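Local structure of flagellar basal body rod modification protein (Helicobacter pylori 26695, 4ZZF) at residues 91-96 / 103-108. The protein is probably required for flagellar hook formation, perhaps as a scaffold, this fragment carrying its Ig-like domain. Residues are numbered along the deposited sequence; the frame is centred on the assembly and turned at random.
Sequences KAEYNL and YLQTRI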
ATOM      1  N   LYS A  91      25.600 -16.797  -2.456  1.00 37.12           N
ATOM      2  CA  LYS A  91      24.994 -16.523  -1.151  1.00 38.24           C
ATOM      3  C   LYS A  91      25.977 -15.734  -0.306  1.00 42.50           C
ATOM      4  O   LYS A  91      27.142 -15.579  -0.680  1.00 43.90           O
ATOM      5  CB  LYS A  91      24.630 -17.800  -0.402  1.00 37.79           C
ATOM      6  CG  LYS A  91      23.972 -18.859  -1.229  1.00 52.22           C
ATOM      7  CD  LYS A  91      23.457 -19.997  -0.361  1.00 57.87           C
ATOM      8  CE  LYS A  91      24.559 -20.656   0.443  1.00 59.17           C
ATOM      9  NZ  LYS A  91      24.068 -21.979   0.958  1.00 68.84           N
ATOM     10  N   ALA A  92      25.522 -15.261   0.848  1.00 38.03           N
ATOM     11  CA  ALA A  92      26.398 -14.550   1.762  1.00 39.50           C
ATOM     12  C   ALA A  92      25.946 -14.743   3.203  1.00 38.07           C
ATOM     13  O   ALA A  92      24.778 -15.006   3.478  1.00 36.88           O
ATOM     14  CB  ALA A  92      26.451 -13.060   1.420  1.00 33.40           C
ATOM     15  N   GLU A  93      26.893 -14.598   4.114  1.00 38.11           N
ATOM     16  CA  GLU A  93      26.619 -14.642   5.538  1.00 40.63           C
ATOM     17  C   GLU A  93      27.265 -13.430   6.156  1.00 39.61           C
ATOM     18  O   GLU A  93      28.377 -13.077   5.777  1.00 37.80           O
ATOM     19  CB  GLU A  93      27.164 -15.921   6.161  1.00 39.26           C
ATOM     20  CG  GLU A  93      26.361 -17.151   5.802  1.00 49.85           C
ATOM     21  CD  GLU A  93      26.660 -18.299   6.730  1.00 56.61           C
ATOM     22  OE1 GLU A  93      27.867 -18.569   6.944  1.00 64.28           O
ATOM     23  OE2 GLU A  93      25.700 -18.895   7.277  1.00 59.46           O
ATOM     24  N   TYR A  94      26.586 -12.803   7.114  1.00 37.74           N
ATOM     25  CA  TYR A  94      27.133 -11.614   7.755  1.00 37.10           C
ATOM     26  C   TYR A  94      26.422 -11.359   9.083  1.00 37.60           C
ATOM     27  O   TYR A  94      25.322 -11.878   9.311  1.00 35.38           O
ATOM     28  CB  TYR A  94      27.012 -10.399   6.829  1.00 36.47           C
ATOM     29  CG  TYR A  94      25.579  -9.954   6.624  1.00 37.55           C
ATOM     30  CD1 TYR A  94      24.679 -10.738   5.908  1.00 36.92           C
ATOM     31  CD2 TYR A  94      25.119  -8.760   7.161  1.00 36.43           C
ATOM     32  CE1 TYR A  94      23.361 -10.341   5.729  1.00 36.00           C
ATOM     33  CE2 TYR A  94      23.802  -8.352   6.979  1.00 33.74           C
ATOM     34  CZ  TYR A  94      22.929  -9.146   6.271  1.00 36.27           C
ATOM     35  OH  TYR A  94      21.616  -8.753   6.103  1.00 34.07           O
ATOM     36  N   ASN A  95      27.088 -10.606   9.960  1.00 37.17           N
ATOM     37  CA  ASN A  95      26.551 -10.214  11.266  1.00 37.07           C
ATOM     38  C   ASN A  95      26.177 -11.391  12.144  1.00 34.31           C
ATOM     39  O   ASN A  95      25.012 -11.616  12.414  1.00 36.61           O
ATOM     40  CB  ASN A  95      25.342  -9.295  11.081  1.00 34.14           C
ATOM     41  CG  ASN A  95      25.729  -7.956  10.491  1.00 34.15           C
ATOM     42  OD1 ASN A  95      26.878  -7.766  10.103  1.00 36.18           O
ATOM     43  ND2 ASN A  95      24.784  -7.025  10.423  1.00 35.26           N
ATOM     44  N   LEU A  96      27.182 -12.138  12.576  1.00 38.28           N
ATOM     45  CA  LEU A  96      26.990 -13.265  13.481  1.00 41.15           C
ATOM     46  C   LEU A  96      26.319 -12.791  14.761  1.00 43.92           C
ATOM     47  O   LEU A  96      26.739 -11.793  15.352  1.00 41.15           O
ATOM     48  CB  LEU A  96      28.333 -13.921  13.797  1.00 39.30           C
ATOM     49  CG  LEU A  96      28.399 -14.917  14.947  1.00 44.05           C
ATOM     50  CD1 LEU A  96      27.648 -16.180  14.570  1.00 46.73           C
ATOM     51  CD2 LEU A  96      29.852 -15.242  15.295  1.00 41.15           C
ATOM     52  N   TYR A 103      24.619 -16.536  11.665  1.00 45.91           N
ATOM     53  CA  TYR A 103      24.728 -15.357  10.803  1.00 37.93           C
ATOM     54  C   TYR A 103      23.406 -15.012  10.123  1.00 39.52           C
ATOM     55  O   TYR A 103      22.627 -15.901   9.813  1.00 38.78           O
ATOM     56  CB  TYR A 103      25.763 -15.591   9.699  1.00 39.93           C
ATOM     57  CG  TYR A 103      27.210 -15.639  10.110  1.00 43.23           C
ATOM     58  CD1 TYR A 103      27.797 -16.830  10.562  1.00 45.01           C
ATOM     59  CD2 TYR A 103      28.009 -14.515  10.001  1.00 39.09           C
ATOM     60  CE1 TYR A 103      29.144 -16.881  10.915  1.00 42.19           C
ATOM     61  CE2 TYR A 103      29.353 -14.558  10.347  1.00 41.65           C
ATOM     62  CZ  TYR A 103      29.914 -15.733  10.804  1.00 38.25           C
ATOM     63  OH  TYR A 103      31.252 -15.739  11.133  1.00 42.04           O
ATOM     64  N   LEU A 104      23.171 -13.731   9.852  1.00 38.28           N
ATOM     65  CA  LEU A 104      22.141 -13.358   8.885  1.00 35.55           C
ATOM     66  C   LEU A 104      22.522 -13.901   7.508  1.00 38.89           C
ATOM     67  O   LEU A 104      23.700 -14.118   7.219  1.00 35.10           O
ATOM     68  CB  LEU A 104      21.969 -11.852   8.805  1.00 36.72           C
ATOM     69  CG  LEU A 104      21.529 -11.113  10.071  1.00 40.63           C
ATOM     70  CD1 LEU A 104      21.339  -9.613   9.771  1.00 36.35           C
ATOM     71  CD2 LEU A 104      20.244 -11.735  10.614  1.00 38.80           C
ATOM     72  N   GLN A 105      21.533 -14.121   6.654  1.00 36.42           N
ATOM     73  CA  GLN A 105      21.824 -14.609   5.312  1.00 39.25           C
ATOM     74  C   GLN A 105      21.237 -13.731   4.236  1.00 37.11           C
ATOM     75  O   GLN A 105      20.233 -13.056   4.444  1.00 35.27           O
ATOM     76  CB  GLN A 105      21.296 -16.022   5.142  1.00 39.11           C
ATOM     77  CG  GLN A 105      21.742 -16.928   6.261  1.00 44.90           C
ATOM     78  CD  GLN A 105      21.705 -18.371   5.860  1.00 58.08           C
ATOM     79  OE1 GLN A 105      20.646 -18.908   5.526  1.00 68.68           O
ATOM     80  NE2 GLN A 105      22.869 -19.015   5.863  1.00 65.45           N
ATOM     81  N   THR A 106      21.875 -13.756   3.075  1.00 39.23           N
ATOM     82  CA  THR A 106      21.276 -13.208   1.873  1.00 36.41           C
ATOM     83  C   THR A 106      21.817 -13.963   0.663  1.00 38.15           C
ATOM     84  O   THR A 106      22.626 -14.879   0.804  1.00 34.51           O
ATOM     85  CB  THR A 106      21.537 -11.691   1.743  1.00 32.21           C
ATOM     86  OG1 THR A 106      20.712 -11.157   0.696  1.00 34.75           O
ATOM     87  CG2 THR A 106      22.999 -11.410   1.451  1.00 30.96           C
ATOM     88  N   ARG A 107      21.342 -13.599  -0.520  1.00 36.05           N
ATOM     89  CA  ARG A 107      21.626 -14.374  -1.720  1.00 37.98           C
ATOM     90  C   ARG A 107      21.170 -13.556  -2.896  1.00 40.70           C
ATOM     91  O   ARG A 107      20.367 -12.626  -2.737  1.00 33.45           O
ATOM     92  CB  ARG A 107      20.890 -15.721  -1.713  1.00 37.00           C
ATOM     93  CG  ARG A 107      19.370 -15.550  -1.635  1.00 41.00           C
ATOM     94  CD  ARG A 107      18.624 -16.766  -2.149  1.00 39.73           C
ATOM     95  NE  ARG A 107      17.174 -16.664  -1.976  1.00 38.85           N
ATOM     96  CZ  ARG A 107      16.306 -16.452  -2.964  1.00 38.99           C
ATOM     97  NH1 ARG A 107      16.733 -16.301  -4.213  1.00 37.64           N
ATOM     98  NH2 ARG A 107      15.005 -16.386  -2.704  1.00 35.08           N
ATOM     99  N   ILE A 108      21.684 -13.897  -4.068  1.00 38.82           N
ATOM    100  CA  ILE A 108      21.187 -13.341  -5.312  1.00 41.91           C
ATOM    101  C   ILE A 108      19.687 -13.615  -5.477  1.00 38.86           C
ATOM    102  O   ILE A 108      19.214 -14.711  -5.172  1.00 38.75           O
ATOM    103  CB  ILE A 108      21.957 -13.932  -6.506  1.00 46.10           C
ATOM    104  CG1 ILE A 108      23.319 -13.258  -6.623  1.00 45.61           C
ATOM    105  CG2 ILE A 108      21.192 -13.753  -7.817  1.00 49.92           C
ATOM    106  CD1 ILE A 108      24.008 -13.571  -7.936  1.00 53.95           C
TER
HETATM  107  O   HOH W   1      24.762 -19.192  10.347  1.00 48.59           O
HETATM  108  O   HOH W   2      19.783 -10.688   5.635  1.00 40.62           O
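The antiparallel beta hairpin formed by strands 86-94 and 104-107 pairs Ala92 with Thr106 and Tyr94 with Leu104 at its hydrogen-bonded positions, segments 91-94 and 104-107 running 157° apart. Ala92 N reaches Thr106 O at 2.9 Å and Thr106 N returns a bond to Ala92 O; nearer the connecting loop Tyr94 N donates to Leu104 O, whereas the bond from Leu104 N back to Tyr94 O is bent and weak. On the sheet face that bears these four residues, Ala92, Tyr94 and Thr106 meet strand 25-31, while Leu104 lies on Glu33. There the Tyr94 ring, with CG between the backbone N and the carbonyl carbon (chi1 69°), receives Leu104 CB over one face in a CH-pi contact, 4.0 Å from the ring centroid, while Leu104 CD1 lies near CZ. A water links Tyr94 OH to Gln105 O, and Phe31 meets the same ring edge-to-face. Beside it, Ala92 CB touches Thr106 CG2 at 3.8 Å, and Thr106 OG1 is hydrogen-bonded to Phe30 O.

On the other face Glu93 and Gln105 extend alongside each other in a common direction, and Gln105 NE2 donates to Glu93 OE2 at 3.2 Å. This rather bent bond meets OE2 on the anti side, tilted out of the carboxylate plane, with amide and carboxylate turned 56° apart. A second water donates to OE2 and accepts from Tyr103 N, tying the carboxylate to that backbone. Tyr103 CB packs on Glu93 CB at 3.8 Å; beyond it, Leu96 CB sits over one face of the Tyr103 ring, 3.8 Å from its centroid, and the phenol OH is hydrogen-bonded to Val41 N. An antiparallel hairpin whose inner face packs on strand 25-31 results, as in the beta sandwich of Ig-like domains.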